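Local coordinates for TPR repeat-containing protein YrrB (Bacillus subtilis, PDB 2Q7F) that is a monomeric TPR protein that could mediate complex formation among RNA sulfuration components, RNA processing components and aminoacyl-tRNA synthetases, at residues S180-V185 / Y197-T202; E214-A219 / M227-A232; L127-G132 / T159-Q164; A93-G98 / A120-G125; E72-L77 / V102-Y107. All coordinates share one frame; numbering follows the deposited sequence.

Contact 1 (S180-V185 / Y197-T202); sequences SQFAAV and YNAGVT
The aromatic ring of F182 is driven against segment 197-202 of helix 193-205 at N198, A199 and T202. The two helical segments run nearly antiparallel, 157° apart, with axes 9.8 Å from each other, and they join TPR 5 to TPR 6.

One group of contacts is made by the ring itself. CB of N198 lies off-centre over it in a CH-pi contact, 4.1 Å from the centroid, while CD2 of F182 comes to 3.7 Å from CA of A199. The backbone N of A199 stands over one face. A small methyl suits A199, because it lets the bulky ring reach the backbone itself. With CG anti to the carbonyl carbon (chi1 -67°), F182 leans out from its own helix toward this surface.

The polar part belongs to the second helix alone. OG1 of T202 lies at the edge of the F182 ring, in its plane, 3.3 Å from CE2. The same hydroxyl donates to O of N198 over 3.0 Å, and N of T202 reaches that oxygen from the opposite face of the carbonyl. ND2 of N198 bonds to O of D194 one turn back.

The chemistry is therefore that of a buried ring set beside a T202 hydroxyl and an N198 carbonyl that bond to each other within their own helix: threonine pays for its hydroxyl locally and can present it to a phenylalanine edge.

Contact 2 (E214-A219 / M227-A232); sequences EMLDKA and MLALHA
L216 reaches out of segment 214-219 of helix 211-222 between A229 and A232, two alanines one turn apart on segment 227-232 of the facing helix 227-233. The segment axes are 9.5 Å apart and their directions differ by 146°, so the helices pair in a splayed antiparallel fashion, linking TPR 6 to the last helix of the chain.

The leucine is turned so that its branches do different work. CG faces the backbone of A229, 3.9 Å from its O. CD2 is laid over the peptide end of A232, 3.9 Å from C, and meets CB of the same residue at 4.1 Å. CD1 also touches CB of A232, at 4.2 Å, and comes toward CB of A229, so the A232 methyl faces both ends of the fork. This pose uses a chi1 of -139°, well off the staggered values. One turn along the helix from the leucine, A219 meets A229 methyl to methyl, CB to CB 4.2 Å apart.

Small residues suit the second helix because each methyl leaves the main chain within reach of the leucine. Y197 touches L216 from helix 193-205, and I220 adds to the cover of A229. An alanine in place of L216 would probably open a gap beside A232 and leave Y197 without part of its packing.

Across the contact, aliphatic carbons meet aliphatic carbons and backbone with nothing directional between them, which is consistent with side-chain fit, more than polar bonding, holding this part of the pairing.

Contact 3 (L127-G132 / T159-Q164); sequences LFYMLG and TEARFQ
Y129 and E160 bridge two helices of successive repeats, TPR 4 and TPR 5, by way of their side-chain ends, while A161 packs beside the tyrosine ring.

The reach of Y129 follows from its first torsion: CG stands anti to the backbone N (chi1 175°), and the ring is carried across to the segment 159-164. The hydroxyl at its end donates to OE2 of E160. OH and OE2 are placed as a hydrogen bond, though the modelled length, 2.4 Å, is very short and therefore doubtful. OE2 lies at the edge of the ring, in its plane, whereas the carboxylate as a whole is turned 77° from that ring.

E160 is not extended. A bend at chi2 (-48°) folds the chain, and its chi1 is also far from a staggered value. The hydroxyl of Y129 thus lies alongside the aliphatic stem as well, 3.7 Å from CG of E160. Glutamate has the length needed to fold in this way and still meet the phenol.

On the flank of the ring, CD1 of Y129 touches CB of A161 at 3.8 Å, and CE1 of Y129 lies equally far from CA of A161. Alanine suits a place where the ring must come close to the main chain. OD1 of D158 accepts from N of A161 at the start of that helix, and O of Y129 accepts from OG1 of T133.

Chemically, a phenol donating a hydrogen bond to a carboxylate near the N-terminal end of a helix is likely to favour the ionised glutamate, with A161 probably helping to limit how far the ring can shift.

Contact 4 (A93-G98 / A120-G125); sequences AYYGAG and AGMENG
Y95 offers a ring face to the terminal methyl of M122, and the neighbouring Y94 meets A120, where helix 107-120 gives way to the loop.

From CB outward, the Y95 side chain runs beneath the methionine. CB meets SD of M122 at 3.7 Å, and CG lies equally far from that sulfur. CE of M122 then takes over, 3.5 Å from CD1 of Y95 and 3.8 Å from CD2. Farther along, CE1 is 3.7 Å from the same methyl, and CZ is still in touch. At the tip, OH packs against CG of M130. The methyl is thus seated over the ring centre, 10° off the normal, as a CH-pi contact, and SD adds an oblique Met-aromatic one. An extended methionine, every torsion near 180°, can deliver its methyl this far from the loop. A leucine in place of Y95 would probably leave the M122 methyl without a flat face to rest on and free to turn.

Y94 differs: its ring turns an edge to CB of A120, 4.2 Å from CD2, while its OH bonds to O of S88.

G121, with its positive phi, closes helix 107-120 in a Schellman motif, and N124 caps helix 125-137 by bonding N of L127. The contact therefore sits where the link between those two helices folds back over helix 91-103, with L127 covering both Y95 and M122, all within or beside TPR 3.

Contact 5 (E72-L77 / V102-Y107); sequences ELERAL and VVKEMY
L73 and K104 have the nearest CA atoms across this pair, 8.9 Å apart, where helix 73-86 of TPR 2 begins and helix 91-103 of TPR 3 ends in the tetratricopeptide stack. E72 is the N-cap residue of the first helix. The second is closed by a Schellman motif, E105 taking positive phi (54°), so that the chain can turn toward helix 107-120.

Two kinds of side-chain contact join these ends. CD2 of L73 touches CG1 of V103 at 3.9 Å, the side chains crossing at about a right angle, and L73 also packs on V100. Leucine and valine give the two ends an apolar touch at the surface, beside which the charged pair lies. There OE1 of E74 forms a salt bridge with NZ of K104, modelled at 2.5 Å, a doubtfully short value. The lysine reaches it by bending at chi3 and chi4, and the glutamate by bending at chi2 (70°). The acid near a helix start and the base after a helix end probably also interact favourably with the helix dipoles.

Within 72-77, NH1 of R75 donates to OE2 of E72 over 3.3 Å as part of a salt bridge, on the syn side of that oxygen.

Along the superhelix the contacts follow the chain roughly in order, from contact 5 and contact 4 near the N-terminal end to contact 3, contact 1 and contact 2. Contacts 4 and 5 share helix 91-103 and lie about 15 Å apart between centres, with A97 touching L77. The centre of contact 3 lies about 4 Å from the centre of the chain, between the N-terminal and C-terminal contacts: F128 packs on E123 of contact 4, M130 on V102 of contact 5, while R162 bonds to Q181 of contact 1. Contacts 1 and 2, about 12 Å apart between centres, meet through Y197, which rests on L216, L228 and A229. Contacts 2 and 4, about 38 Å apart between centres, do not touch; their nearest atoms are about 26 Å apart.

Contact 1 (S180-V185 / Y197-T202)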
# COMPACT_ATOMS: atom_id res chain seq x y z
N SER A 180 18.64 6.10 3.18
CA SER A 180 18.38 5.73 4.57
C SER A 180 17.39 4.58 4.63
O SER A 180 17.64 3.56 5.28
CB SER A 180 17.84 6.92 5.37
OG SER A 180 18.77 7.98 5.39
N GLN A 181 16.27 4.74 3.93
CA GLN A 181 15.22 3.73 3.92
C GLN A 181 15.62 2.47 3.13
O GLN A 181 15.46 1.36 3.63
CB GLN A 181 13.88 4.30 3.43
CG GLN A 181 13.32 5.43 4.30
CD GLN A 181 13.00 5.01 5.73
OE1 GLN A 181 12.92 3.82 6.04
NE2 GLN A 181 12.82 6.00 6.60
N PHE A 182 16.15 2.65 1.92
CA PHE A 182 16.62 1.50 1.12
C PHE A 182 17.59 0.61 1.90
O PHE A 182 17.53 -0.62 1.79
CB PHE A 182 17.27 1.94 -0.20
CG PHE A 182 16.32 2.58 -1.19
CD1 PHE A 182 15.03 2.09 -1.37
CD2 PHE A 182 16.74 3.65 -1.97
CE1 PHE A 182 14.16 2.68 -2.29
CE2 PHE A 182 15.87 4.24 -2.90
CZ PHE A 182 14.58 3.75 -3.05
N ALA A 183 18.47 1.24 2.69
CA ALA A 183 19.45 0.52 3.52
C ALA A 183 18.78 -0.33 4.59
O ALA A 183 19.15 -1.49 4.80
CB ALA A 183 20.43 1.49 4.14
N ALA A 184 17.79 0.24 5.27
CA ALA A 184 17.05 -0.48 6.32
C ALA A 184 16.31 -1.70 5.76
O ALA A 184 16.23 -2.74 6.43
CB ALA A 184 16.09 0.46 7.04
N VAL A 185 15.79 -1.57 4.54
CA VAL A 185 15.16 -2.68 3.81
C VAL A 185 16.17 -3.79 3.56
O VAL A 185 15.85 -4.97 3.69
CB VAL A 185 14.54 -2.21 2.47
CG1 VAL A 185 14.08 -3.40 1.61
CG2 VAL A 185 13.37 -1.24 2.72
N TYR A 197 18.62 -2.08 -6.42
CA TYR A 197 18.50 -1.44 -7.73
C TYR A 197 18.06 0.01 -7.59
O TYR A 197 18.64 0.90 -8.22
CB TYR A 197 17.51 -2.20 -8.63
CG TYR A 197 16.97 -1.36 -9.77
CD1 TYR A 197 17.77 -1.06 -10.88
CD2 TYR A 197 15.67 -0.86 -9.73
CE1 TYR A 197 17.27 -0.29 -11.93
CE2 TYR A 197 15.17 -0.09 -10.76
CZ TYR A 197 15.97 0.19 -11.86
OH TYR A 197 15.46 0.96 -12.88
N ASN A 198 17.04 0.23 -6.78
CA ASN A 198 16.51 1.58 -6.56
C ASN A 198 17.49 2.47 -5.80
O ASN A 198 17.49 3.69 -5.98
CB ASN A 198 15.14 1.52 -5.88
CG ASN A 198 14.04 1.08 -6.84
OD1 ASN A 198 13.53 1.87 -7.62
ND2 ASN A 198 13.68 -0.20 -6.77
N ALA A 199 18.32 1.85 -4.96
CA ALA A 199 19.43 2.54 -4.32
C ALA A 199 20.43 2.94 -5.40
O ALA A 199 20.90 4.07 -5.44
CB ALA A 199 20.10 1.63 -3.29
N GLY A 200 20.72 1.99 -6.29
CA GLY A 200 21.61 2.22 -7.41
C GLY A 200 21.17 3.41 -8.24
O GLY A 200 21.99 4.23 -8.63
N VAL A 201 19.87 3.51 -8.48
CA VAL A 201 19.31 4.59 -9.29
C VAL A 201 19.35 5.92 -8.55
O VAL A 201 19.51 6.98 -9.17
CB VAL A 201 17.87 4.27 -9.76
CG1 VAL A 201 17.26 5.44 -10.53
CG2 VAL A 201 17.87 3.02 -10.63
N THR A 202 19.21 5.87 -7.23
CA THR A 202 19.26 7.08 -6.40
C THR A 202 20.63 7.73 -6.50
O THR A 202 20.73 8.93 -6.76
CB THR A 202 18.89 6.79 -4.92
OG1 THR A 202 17.51 6.42 -4.83
CG2 THR A 202 19.13 8.01 -4.05

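Contact 2 (E214-A219 / M227-A232)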
# COMPACT_ATOMS: atom_id res chain seq x y z
N GLU A 214 28.17 -0.11 -7.43
CA GLU A 214 28.29 -0.99 -6.26
C GLU A 214 26.94 -1.61 -5.86
O GLU A 214 26.81 -2.83 -5.81
CB GLU A 214 28.91 -0.22 -5.08
CG GLU A 214 28.85 -0.91 -3.72
CD GLU A 214 29.33 -0.01 -2.59
OE1 GLU A 214 30.48 0.48 -2.66
OE2 GLU A 214 28.55 0.21 -1.62
N MET A 215 25.95 -0.75 -5.60
CA MET A 215 24.60 -1.19 -5.22
C MET A 215 23.92 -1.96 -6.35
O MET A 215 23.16 -2.91 -6.10
CB MET A 215 23.74 0.01 -4.80
CG MET A 215 24.23 0.76 -3.56
SD MET A 215 24.15 -0.22 -2.05
CE MET A 215 25.27 0.69 -1.00
N LEU A 216 24.19 -1.54 -7.58
CA LEU A 216 23.64 -2.16 -8.79
C LEU A 216 24.16 -3.58 -8.96
O LEU A 216 23.41 -4.49 -9.33
CB LEU A 216 24.01 -1.30 -10.01
CG LEU A 216 23.03 -1.02 -11.15
CD1 LEU A 216 21.64 -0.67 -10.64
CD2 LEU A 216 23.58 0.13 -11.97
N ASP A 217 25.46 -3.76 -8.70
CA ASP A 217 26.10 -5.08 -8.71
C ASP A 217 25.32 -6.05 -7.85
O ASP A 217 24.87 -7.10 -8.32
CB ASP A 217 27.54 -5.00 -8.19
CG ASP A 217 28.48 -4.33 -9.17
OD1 ASP A 217 28.23 -4.40 -10.39
OD2 ASP A 217 29.49 -3.74 -8.71
N LYS A 218 25.13 -5.67 -6.58
CA LYS A 218 24.50 -6.53 -5.59
C LYS A 218 23.07 -6.92 -5.96
O LYS A 218 22.56 -7.94 -5.49
CB LYS A 218 24.56 -5.88 -4.20
CG LYS A 218 24.35 -6.86 -3.06
CD LYS A 218 25.19 -6.51 -1.83
CE LYS A 218 26.54 -7.22 -1.85
NZ LYS A 218 27.12 -7.30 -0.49
N ALA A 219 22.43 -6.12 -6.82
CA ALA A 219 21.10 -6.43 -7.32
C ALA A 219 21.14 -7.56 -8.35
O ALA A 219 20.30 -8.46 -8.31
CB ALA A 219 20.44 -5.20 -7.92
N MET A 227 16.69 -7.41 -15.40
CA MET A 227 16.92 -6.71 -16.67
C MET A 227 17.07 -5.20 -16.53
O MET A 227 17.88 -4.59 -17.23
CB MET A 227 15.84 -7.04 -17.70
CG MET A 227 16.27 -8.10 -18.72
SD MET A 227 15.39 -7.95 -20.30
CE MET A 227 13.69 -8.24 -19.80
N LEU A 228 16.28 -4.61 -15.63
CA LEU A 228 16.40 -3.19 -15.32
C LEU A 228 17.75 -2.85 -14.69
O LEU A 228 18.39 -1.87 -15.08
CB LEU A 228 15.23 -2.71 -14.46
CG LEU A 228 14.04 -2.02 -15.14
CD1 LEU A 228 13.70 -2.58 -16.54
CD2 LEU A 228 12.81 -2.06 -14.24
N ALA A 229 18.20 -3.66 -13.73
CA ALA A 229 19.53 -3.48 -13.15
C ALA A 229 20.58 -3.65 -14.23
O ALA A 229 21.59 -2.95 -14.23
CB ALA A 229 19.78 -4.45 -12.01
N LEU A 230 20.33 -4.56 -15.16
CA LEU A 230 21.23 -4.82 -16.28
C LEU A 230 21.34 -3.62 -17.22
O LEU A 230 22.44 -3.14 -17.49
CB LEU A 230 20.79 -6.07 -17.06
CG LEU A 230 21.10 -7.43 -16.41
CD1 LEU A 230 20.30 -8.54 -17.07
CD2 LEU A 230 22.60 -7.72 -16.44
N HIS A 231 20.19 -3.13 -17.69
CA HIS A 231 20.15 -1.97 -18.57
C HIS A 231 20.69 -0.72 -17.87
O HIS A 231 21.38 0.09 -18.49
CB HIS A 231 18.74 -1.73 -19.10
CG HIS A 231 18.21 -2.86 -19.93
ND1 HIS A 231 19.01 -3.58 -20.80
CD2 HIS A 231 16.97 -3.39 -20.04
CE1 HIS A 231 18.28 -4.51 -21.40
NE2 HIS A 231 17.04 -4.41 -20.95
N ALA A 232 20.38 -0.58 -16.58
CA ALA A 232 20.86 0.55 -15.79
C ALA A 232 22.39 0.58 -15.69
O ALA A 232 22.99 1.65 -15.67
CB ALA A 232 20.24 0.53 -14.39

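Contact 3 (L127-G132 / T159-Q164)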
# COMPACT_ATOMS: atom_id res chain seq x y z
N LEU A 127 -3.99 0.95 6.84
CA LEU A 127 -4.70 1.97 6.10
C LEU A 127 -3.75 2.97 5.48
O LEU A 127 -3.91 3.31 4.30
CB LEU A 127 -5.73 2.71 6.97
CG LEU A 127 -6.38 3.93 6.29
CD1 LEU A 127 -7.28 3.57 5.08
CD2 LEU A 127 -7.14 4.78 7.30
N PHE A 128 -2.79 3.45 6.26
CA PHE A 128 -1.82 4.40 5.73
C PHE A 128 -1.03 3.78 4.58
O PHE A 128 -0.66 4.46 3.62
CB PHE A 128 -0.88 4.91 6.83
CG PHE A 128 -1.56 5.79 7.85
CD1 PHE A 128 -2.45 6.79 7.45
CD2 PHE A 128 -1.30 5.64 9.21
CE1 PHE A 128 -3.09 7.61 8.39
CE2 PHE A 128 -1.93 6.45 10.17
CZ PHE A 128 -2.82 7.44 9.75
N TYR A 129 -0.81 2.47 4.69
CA TYR A 129 -0.11 1.71 3.66
C TYR A 129 -0.92 1.63 2.37
O TYR A 129 -0.42 1.99 1.30
CB TYR A 129 0.25 0.30 4.16
CG TYR A 129 0.87 -0.56 3.07
CD1 TYR A 129 2.20 -0.37 2.68
CD2 TYR A 129 0.12 -1.55 2.43
CE1 TYR A 129 2.77 -1.14 1.68
CE2 TYR A 129 0.68 -2.33 1.44
CZ TYR A 129 2.01 -2.12 1.07
OH TYR A 129 2.58 -2.89 0.07
N MET A 130 -2.15 1.14 2.48
CA MET A 130 -3.00 0.97 1.30
C MET A 130 -3.21 2.31 0.61
O MET A 130 -3.16 2.40 -0.63
CB MET A 130 -4.34 0.34 1.69
CG MET A 130 -4.24 -1.09 2.22
SD MET A 130 -3.47 -2.27 1.08
CE MET A 130 -4.75 -2.40 -0.17
N LEU A 131 -3.41 3.36 1.40
CA LEU A 131 -3.58 4.70 0.86
C LEU A 131 -2.28 5.18 0.21
O LEU A 131 -2.29 5.59 -0.94
CB LEU A 131 -4.08 5.68 1.93
CG LEU A 131 -4.30 7.14 1.52
CD1 LEU A 131 -5.21 7.28 0.27
CD2 LEU A 131 -4.86 7.93 2.70
N GLY A 132 -1.18 5.10 0.95
CA GLY A 132 0.12 5.45 0.40
C GLY A 132 0.35 4.78 -0.95
O GLY A 132 0.59 5.45 -1.95
N THR A 159 8.79 -4.17 6.04
CA THR A 159 9.72 -4.02 4.91
C THR A 159 9.07 -3.42 3.66
O THR A 159 9.63 -2.50 3.04
CB THR A 159 10.37 -5.38 4.57
OG1 THR A 159 11.21 -5.78 5.65
CG2 THR A 159 11.20 -5.29 3.30
N GLU A 160 7.90 -3.94 3.32
CA GLU A 160 7.16 -3.55 2.13
C GLU A 160 6.83 -2.06 2.11
O GLU A 160 7.07 -1.37 1.11
CB GLU A 160 5.88 -4.38 2.00
CG GLU A 160 5.63 -4.93 0.61
CD GLU A 160 5.80 -3.88 -0.47
OE1 GLU A 160 6.78 -3.97 -1.25
OE2 GLU A 160 4.95 -2.94 -0.52
N ALA A 161 6.29 -1.56 3.22
CA ALA A 161 6.00 -0.14 3.39
C ALA A 161 7.27 0.67 3.23
O ALA A 161 7.30 1.66 2.51
CB ALA A 161 5.38 0.13 4.75
N ARG A 162 8.33 0.22 3.89
CA ARG A 162 9.58 0.96 3.90
C ARG A 162 10.21 1.07 2.51
O ARG A 162 10.79 2.11 2.17
CB ARG A 162 10.55 0.34 4.89
CG ARG A 162 11.68 1.27 5.26
CD ARG A 162 12.69 0.58 6.13
NE ARG A 162 12.15 0.36 7.47
CZ ARG A 162 12.32 1.20 8.49
NH1 ARG A 162 13.03 2.32 8.35
NH2 ARG A 162 11.78 0.90 9.65
N PHE A 163 10.07 0.02 1.70
CA PHE A 163 10.55 0.07 0.33
C PHE A 163 9.75 1.06 -0.52
O PHE A 163 10.31 1.74 -1.39
CB PHE A 163 10.55 -1.32 -0.30
CG PHE A 163 10.87 -1.32 -1.77
CD1 PHE A 163 12.12 -0.92 -2.23
CD2 PHE A 163 9.92 -1.71 -2.70
CE1 PHE A 163 12.40 -0.90 -3.59
CE2 PHE A 163 10.20 -1.70 -4.07
CZ PHE A 163 11.44 -1.29 -4.51
N GLN A 164 8.44 1.14 -0.27
CA GLN A 164 7.58 2.06 -1.01
C GLN A 164 7.82 3.52 -0.61
O GLN A 164 7.74 4.43 -1.45
CB GLN A 164 6.11 1.71 -0.79
CG GLN A 164 5.70 0.39 -1.39
CD GLN A 164 5.49 0.47 -2.88
OE1 GLN A 164 5.79 -0.48 -3.61
NE2 GLN A 164 4.98 1.60 -3.35

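Contact 4 (A93-G98 / A120-G125)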
# COMPACT_ATOMS: atom_id res chain seq x y z
N ALA A 93 -16.48 0.09 6.66
CA ALA A 93 -17.18 -0.05 5.39
C ALA A 93 -16.45 0.65 4.25
O ALA A 93 -16.36 0.10 3.14
CB ALA A 93 -18.60 0.44 5.51
N TYR A 94 -15.90 1.84 4.51
CA TYR A 94 -15.06 2.52 3.53
C TYR A 94 -13.80 1.71 3.23
O TYR A 94 -13.39 1.57 2.07
CB TYR A 94 -14.68 3.93 4.00
CG TYR A 94 -15.84 4.89 4.02
CD1 TYR A 94 -16.62 5.10 2.87
CD2 TYR A 94 -16.16 5.61 5.18
CE1 TYR A 94 -17.68 5.98 2.88
CE2 TYR A 94 -17.23 6.50 5.21
CZ TYR A 94 -17.99 6.67 4.05
OH TYR A 94 -19.07 7.54 4.04
N TYR A 95 -13.20 1.18 4.30
CA TYR A 95 -12.00 0.36 4.18
C TYR A 95 -12.25 -0.95 3.42
O TYR A 95 -11.47 -1.34 2.55
CB TYR A 95 -11.41 0.08 5.56
CG TYR A 95 -10.11 -0.68 5.51
CD1 TYR A 95 -8.94 -0.06 5.07
CD2 TYR A 95 -10.03 -2.02 5.90
CE1 TYR A 95 -7.73 -0.75 5.03
CE2 TYR A 95 -8.83 -2.72 5.85
CZ TYR A 95 -7.69 -2.07 5.42
OH TYR A 95 -6.49 -2.74 5.36
N GLY A 96 -13.35 -1.63 3.77
CA GLY A 96 -13.70 -2.89 3.13
C GLY A 96 -13.96 -2.68 1.66
O GLY A 96 -13.44 -3.43 0.84
N ALA A 97 -14.75 -1.66 1.32
CA ALA A 97 -15.03 -1.34 -0.09
C ALA A 97 -13.76 -0.98 -0.85
O ALA A 97 -13.63 -1.30 -2.02
CB ALA A 97 -16.05 -0.21 -0.20
N GLY A 98 -12.84 -0.30 -0.16
CA GLY A 98 -11.57 0.14 -0.74
C GLY A 98 -10.73 -1.03 -1.21
O GLY A 98 -10.21 -1.01 -2.34
N ALA A 120 -13.22 9.22 8.30
CA ALA A 120 -14.22 8.75 9.26
C ALA A 120 -13.62 8.28 10.58
O ALA A 120 -14.36 8.04 11.54
CB ALA A 120 -15.10 7.65 8.64
N GLY A 121 -12.30 8.16 10.65
CA GLY A 121 -11.64 7.88 11.92
C GLY A 121 -10.56 6.82 11.93
O GLY A 121 -9.71 6.83 12.80
N MET A 122 -10.60 5.89 10.97
CA MET A 122 -9.62 4.79 10.94
C MET A 122 -8.21 5.34 10.78
O MET A 122 -7.94 6.08 9.83
CB MET A 122 -9.95 3.80 9.83
CG MET A 122 -9.06 2.55 9.79
SD MET A 122 -9.64 1.39 8.52
CE MET A 122 -8.34 0.18 8.53
N GLU A 123 -7.34 4.99 11.72
CA GLU A 123 -5.93 5.38 11.68
C GLU A 123 -5.06 4.22 12.14
O GLU A 123 -4.92 3.98 13.34
CB GLU A 123 -5.68 6.60 12.57
CG GLU A 123 -6.27 7.91 12.07
CD GLU A 123 -6.20 9.02 13.10
OE1 GLU A 123 -5.11 9.24 13.68
OE2 GLU A 123 -7.23 9.69 13.32
N ASN A 124 -4.49 3.49 11.18
CA ASN A 124 -3.55 2.40 11.48
C ASN A 124 -2.61 2.08 10.32
O ASN A 124 -2.79 2.55 9.20
CB ASN A 124 -4.30 1.14 11.95
CG ASN A 124 -5.35 0.68 10.96
OD1 ASN A 124 -5.06 0.47 9.78
ND2 ASN A 124 -6.57 0.51 11.44
N GLY A 125 -1.60 1.26 10.61
CA GLY A 125 -0.53 0.99 9.66
C GLY A 125 -1.04 0.52 8.32
O GLY A 125 -0.57 0.98 7.27

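Contact 5 (E72-L77 / V102-Y107)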
# COMPACT_ATOMS: atom_id res chain seq x y z
N GLU A 72 -17.16 -12.91 -3.85
CA GLU A 72 -18.38 -12.19 -4.24
C GLU A 72 -18.19 -10.69 -4.02
O GLU A 72 -18.88 -10.05 -3.22
CB GLU A 72 -19.62 -12.73 -3.52
CG GLU A 72 -20.12 -14.06 -4.10
CD GLU A 72 -21.20 -14.72 -3.25
OE1 GLU A 72 -20.90 -15.76 -2.63
OE2 GLU A 72 -22.34 -14.20 -3.18
N LEU A 73 -17.24 -10.15 -4.78
CA LEU A 73 -16.82 -8.76 -4.71
C LEU A 73 -17.92 -7.72 -4.94
O LEU A 73 -18.03 -6.76 -4.17
CB LEU A 73 -15.63 -8.52 -5.65
CG LEU A 73 -14.21 -8.67 -5.07
CD1 LEU A 73 -14.11 -9.67 -3.92
CD2 LEU A 73 -13.18 -8.99 -6.15
N GLU A 74 -18.74 -7.90 -5.98
CA GLU A 74 -19.82 -6.94 -6.28
C GLU A 74 -20.86 -6.92 -5.17
O GLU A 74 -21.31 -5.84 -4.75
CB GLU A 74 -20.49 -7.25 -7.62
CG GLU A 74 -19.57 -7.16 -8.83
CD GLU A 74 -18.56 -8.29 -8.86
OE1 GLU A 74 -17.40 -8.05 -9.24
OE2 GLU A 74 -18.91 -9.42 -8.48
N ARG A 75 -21.25 -8.11 -4.72
CA ARG A 75 -22.22 -8.22 -3.66
C ARG A 75 -21.66 -7.64 -2.35
O ARG A 75 -22.38 -6.97 -1.61
CB ARG A 75 -22.67 -9.66 -3.50
CG ARG A 75 -24.00 -9.83 -2.80
CD ARG A 75 -24.39 -11.30 -2.79
NE ARG A 75 -25.60 -11.54 -2.01
CZ ARG A 75 -25.81 -12.62 -1.26
NH1 ARG A 75 -24.87 -13.56 -1.17
NH2 ARG A 75 -26.95 -12.75 -0.58
N ALA A 76 -20.37 -7.86 -2.08
CA ALA A 76 -19.70 -7.20 -0.95
C ALA A 76 -19.92 -5.68 -0.99
O ALA A 76 -20.27 -5.05 0.04
CB ALA A 76 -18.20 -7.54 -0.93
N LEU A 77 -19.74 -5.10 -2.19
CA LEU A 77 -19.94 -3.67 -2.42
C LEU A 77 -21.36 -3.21 -2.16
O LEU A 77 -21.57 -2.09 -1.69
CB LEU A 77 -19.54 -3.26 -3.85
CG LEU A 77 -18.03 -3.14 -4.10
CD1 LEU A 77 -17.71 -2.99 -5.59
CD2 LEU A 77 -17.36 -2.03 -3.26
N VAL A 102 -9.32 -2.14 -4.82
CA VAL A 102 -7.91 -2.45 -5.04
C VAL A 102 -7.79 -3.73 -5.85
O VAL A 102 -7.07 -3.77 -6.86
CB VAL A 102 -7.11 -2.53 -3.70
CG1 VAL A 102 -5.81 -3.27 -3.89
CG2 VAL A 102 -6.84 -1.15 -3.17
N VAL A 103 -8.51 -4.76 -5.43
CA VAL A 103 -8.45 -6.05 -6.11
C VAL A 103 -8.84 -5.88 -7.57
O VAL A 103 -8.26 -6.50 -8.45
CB VAL A 103 -9.31 -7.12 -5.39
CG1 VAL A 103 -9.34 -8.43 -6.18
CG2 VAL A 103 -8.77 -7.36 -4.01
N LYS A 104 -9.79 -5.00 -7.83
CA LYS A 104 -10.29 -4.77 -9.18
C LYS A 104 -9.46 -3.69 -9.86
O LYS A 104 -9.77 -3.28 -10.98
CB LYS A 104 -11.77 -4.37 -9.14
CG LYS A 104 -12.69 -5.37 -8.41
CD LYS A 104 -14.14 -4.90 -8.44
CE LYS A 104 -14.80 -5.11 -9.81
NZ LYS A 104 -15.65 -6.33 -9.90
N GLU A 105 -8.42 -3.23 -9.17
CA GLU A 105 -7.47 -2.22 -9.70
C GLU A 105 -8.13 -0.95 -10.21
O GLU A 105 -7.75 -0.39 -11.25
CB GLU A 105 -6.56 -2.82 -10.77
CG GLU A 105 -5.71 -3.99 -10.33
CD GLU A 105 -5.04 -4.66 -11.51
OE1 GLU A 105 -5.76 -5.05 -12.46
OE2 GLU A 105 -3.80 -4.78 -11.51
N MET A 106 -9.14 -0.50 -9.47
CA MET A 106 -9.74 0.80 -9.68
C MET A 106 -9.17 1.68 -8.56
O MET A 106 -9.75 1.80 -7.46
CB MET A 106 -11.27 0.69 -9.62
CG MET A 106 -11.84 -0.11 -10.77
SD MET A 106 -13.52 -0.71 -10.51
CE MET A 106 -13.72 -1.59 -12.05
N TYR A 107 -8.01 2.27 -8.84
CA TYR A 107 -7.22 2.92 -7.81
C TYR A 107 -7.76 4.27 -7.40
O TYR A 107 -7.65 4.66 -6.23
CB TYR A 107 -5.76 3.02 -8.24
CG TYR A 107 -5.10 1.68 -8.44
CD1 TYR A 107 -4.95 0.80 -7.36
CD2 TYR A 107 -4.65 1.28 -9.68
CE1 TYR A 107 -4.35 -0.45 -7.53
CE2 TYR A 107 -4.05 0.04 -9.87
CZ TYR A 107 -3.90 -0.82 -8.79
OH TYR A 107 -3.31 -2.04 -8.97